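Local structure of Mn transporter subunit (Synechocystis sp. PCC 6803, 3UJP) at residues A[240-248]-A[263-273]. The protein binds manganese and, as the solute-binding subunit of a transporter, probably delivers it for uptake into the cell. Numbering follows the deposited sequence.
Sequences VPTIFCEST and ARFGGNLYVDS. With MN (manganese (II) ion), chain D.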
# COMPACT_ATOMS: atom_id res chain seq x y z
N VAL A 240 -24.44 26.52 -29.58
CA VAL A 240 -23.80 26.07 -28.34
C VAL A 240 -22.39 26.62 -28.24
O VAL A 240 -21.57 26.40 -29.13
CB VAL A 240 -23.78 24.55 -28.19
CG1 VAL A 240 -23.03 24.18 -26.94
CG2 VAL A 240 -25.19 24.01 -28.12
N PRO A 241 -22.09 27.36 -27.16
CA PRO A 241 -20.80 28.05 -27.08
C PRO A 241 -19.55 27.14 -26.88
O PRO A 241 -18.53 27.39 -27.53
CB PRO A 241 -21.00 29.04 -25.92
CG PRO A 241 -22.11 28.47 -25.10
CD PRO A 241 -22.99 27.71 -26.05
N THR A 242 -19.64 26.11 -26.03
CA THR A 242 -18.50 25.21 -25.80
C THR A 242 -18.79 23.71 -25.98
O THR A 242 -19.81 23.18 -25.50
CB THR A 242 -17.87 25.44 -24.42
OG1 THR A 242 -17.57 26.84 -24.23
CG2 THR A 242 -16.59 24.65 -24.31
N ILE A 243 -17.86 23.02 -26.65
CA ILE A 243 -18.00 21.59 -26.92
C ILE A 243 -16.83 20.77 -26.38
O ILE A 243 -15.67 21.20 -26.47
CB ILE A 243 -18.15 21.34 -28.42
CG1 ILE A 243 -16.84 21.65 -29.14
CG2 ILE A 243 -19.27 22.21 -29.00
CD1 ILE A 243 -16.95 21.53 -30.67
N PHE A 244 -17.13 19.59 -25.83
CA PHE A 244 -16.14 18.81 -25.08
C PHE A 244 -15.92 17.42 -25.59
O PHE A 244 -16.80 16.82 -26.17
CB PHE A 244 -16.57 18.68 -23.63
CG PHE A 244 -16.86 19.98 -23.00
CD1 PHE A 244 -18.16 20.33 -22.69
CD2 PHE A 244 -15.84 20.87 -22.75
CE1 PHE A 244 -18.43 21.54 -22.12
CE2 PHE A 244 -16.10 22.09 -22.19
CZ PHE A 244 -17.41 22.42 -21.87
N CYS A 245 -14.72 16.91 -25.30
CA CYS A 245 -14.37 15.51 -25.53
C CYS A 245 -14.13 14.84 -24.19
O CYS A 245 -14.39 15.43 -23.14
CB CYS A 245 -13.10 15.42 -26.37
SG CYS A 245 -13.12 14.10 -27.58
N GLU A 246 -13.64 13.60 -24.23
CA GLU A 246 -13.23 12.93 -23.01
C GLU A 246 -11.82 12.45 -23.15
O GLU A 246 -11.29 12.35 -24.27
CB GLU A 246 -14.14 11.75 -22.66
CG GLU A 246 -15.57 12.13 -22.40
CD GLU A 246 -16.29 12.44 -23.68
OE1 GLU A 246 -16.20 11.62 -24.61
OE2 GLU A 246 -16.93 13.50 -23.76
N SER A 247 -11.22 12.12 -22.02
CA SER A 247 -9.79 11.86 -21.97
C SER A 247 -9.36 10.51 -22.50
O SER A 247 -8.18 10.24 -22.54
CB SER A 247 -9.29 12.04 -20.54
OG SER A 247 -9.72 10.98 -19.70
N THR A 248 -10.30 9.65 -22.90
CA THR A 248 -9.95 8.29 -23.37
C THR A 248 -10.13 8.03 -24.89
O THR A 248 -9.75 6.96 -25.38
CB THR A 248 -10.69 7.21 -22.54
OG1 THR A 248 -12.10 7.40 -22.62
CG2 THR A 248 -10.28 7.29 -21.09
N ALA A 263 -17.65 27.11 -32.38
CA ALA A 263 -17.75 26.85 -30.95
C ALA A 263 -16.35 26.79 -30.32
O ALA A 263 -15.36 26.51 -31.00
CB ALA A 263 -18.52 25.58 -30.69
N ARG A 264 -16.26 27.08 -29.02
CA ARG A 264 -14.99 27.00 -28.31
C ARG A 264 -14.78 25.54 -27.92
O ARG A 264 -15.70 24.90 -27.41
CB ARG A 264 -15.01 27.92 -27.08
CG ARG A 264 -13.64 28.52 -26.64
CD ARG A 264 -12.68 27.43 -26.15
NE ARG A 264 -12.15 27.63 -24.79
CZ ARG A 264 -12.89 27.61 -23.67
NH1 ARG A 264 -12.30 27.79 -22.50
NH2 ARG A 264 -14.20 27.43 -23.73
N PHE A 265 -13.60 25.00 -28.18
CA PHE A 265 -13.35 23.64 -27.71
C PHE A 265 -12.90 23.68 -26.26
O PHE A 265 -11.75 24.00 -25.95
CB PHE A 265 -12.33 22.91 -28.61
CG PHE A 265 -12.08 21.45 -28.21
CD1 PHE A 265 -13.08 20.50 -28.31
CD2 PHE A 265 -10.82 21.04 -27.77
CE1 PHE A 265 -12.85 19.18 -27.95
CE2 PHE A 265 -10.59 19.72 -27.42
CZ PHE A 265 -11.60 18.79 -27.51
N GLY A 266 -13.84 23.39 -25.36
CA GLY A 266 -13.48 23.14 -23.98
C GLY A 266 -12.58 21.93 -24.06
O GLY A 266 -12.54 21.25 -25.08
N GLY A 267 -11.83 21.65 -23.01
CA GLY A 267 -10.90 20.54 -23.10
C GLY A 267 -11.54 19.16 -23.05
O GLY A 267 -12.44 18.85 -23.85
N ASN A 268 -11.08 18.35 -22.11
CA ASN A 268 -11.60 17.01 -21.93
C ASN A 268 -12.42 16.94 -20.66
O ASN A 268 -12.05 17.54 -19.65
CB ASN A 268 -10.45 16.02 -21.85
CG ASN A 268 -9.91 15.62 -23.21
OD1 ASN A 268 -10.52 15.90 -24.24
ND2 ASN A 268 -8.76 14.93 -23.20
N LEU A 269 -13.54 16.22 -20.72
CA LEU A 269 -14.30 15.86 -19.54
C LEU A 269 -13.76 14.51 -19.17
O LEU A 269 -13.07 13.91 -19.97
CB LEU A 269 -15.78 15.76 -19.89
CG LEU A 269 -16.35 17.07 -20.42
CD1 LEU A 269 -17.81 16.96 -20.86
CD2 LEU A 269 -16.20 18.12 -19.34
N TYR A 270 -14.06 14.01 -17.99
CA TYR A 270 -13.49 12.75 -17.58
C TYR A 270 -14.58 11.75 -17.21
O TYR A 270 -15.31 12.01 -16.28
CB TYR A 270 -12.56 12.99 -16.42
CG TYR A 270 -11.25 13.66 -16.81
CD1 TYR A 270 -11.19 15.03 -17.09
CD2 TYR A 270 -10.06 12.93 -16.92
CE1 TYR A 270 -9.99 15.65 -17.44
CE2 TYR A 270 -8.85 13.54 -17.28
CZ TYR A 270 -8.82 14.89 -17.54
OH TYR A 270 -7.61 15.49 -17.89
N VAL A 271 -14.71 10.62 -17.91
CA VAL A 271 -15.72 9.62 -17.54
C VAL A 271 -15.20 8.24 -17.23
O VAL A 271 -15.53 7.65 -16.20
CB VAL A 271 -16.78 9.38 -18.62
CG1 VAL A 271 -18.13 9.69 -18.05
CG2 VAL A 271 -16.49 10.17 -19.88
N ASP A 272 -14.44 7.70 -18.18
CA ASP A 272 -14.03 6.31 -18.13
C ASP A 272 -12.69 6.14 -17.44
O ASP A 272 -12.18 5.03 -17.33
CB ASP A 272 -14.01 5.73 -19.54
CG ASP A 272 -15.42 5.61 -20.17
OD1 ASP A 272 -16.42 5.68 -19.45
OD2 ASP A 272 -15.53 5.41 -21.39
N SER A 273 -12.12 7.25 -16.98
CA SER A 273 -10.83 7.22 -16.30
C SER A 273 -10.50 8.58 -15.68
O SER A 273 -10.89 9.62 -16.20
CB SER A 273 -9.72 6.81 -17.28
OG SER A 273 -8.49 7.44 -16.95
MN MN D . -17.30 5.18 -22.13
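Arg264 O is gripped twice, by Ile243 N of the neighbouring strand at 3.0 Å and, weakly, by Gly266 N of its own strand. It lies in a beta-alpha-beta unit, a worked example of how parallel strands carry a ligand-binding loop at their C-terminal ends. Strand 242-246 leads through helix 252-256 into strand 264-269, and a beta bulge in strand 264-269, where Gly266 and Gly267 stand opposite Phe244, shifts the pairing by one residue. Beyond the bulge Leu269 N reaches Cys245 O at 2.7 Å. Gly266 lies close against the Phe244 ring, and Leu269 CD2 sits over one face of that ring, offset toward its rim. CG of Leu269 stands anti to its carbonyl carbon (chi1 -60°), which brings CD1 to 3.5 Å from Phe244 CB. On the opposite face of the sheet from Leu269, the Phe265 ring edge meets CB of Cys245, whose sulfur is tied by a disulfide to Cys196. Back on the face of Leu269, Glu246, its chain bent at chi2 (76°), lays CG against Val271 CG2, while its carboxylate accepts a hydrogen bond from Glu197 N. Glu197, His66 and His131 share the manganese with the loop following strand 264-269, where Asp272 OD2 binds the ion at 1.9 Å.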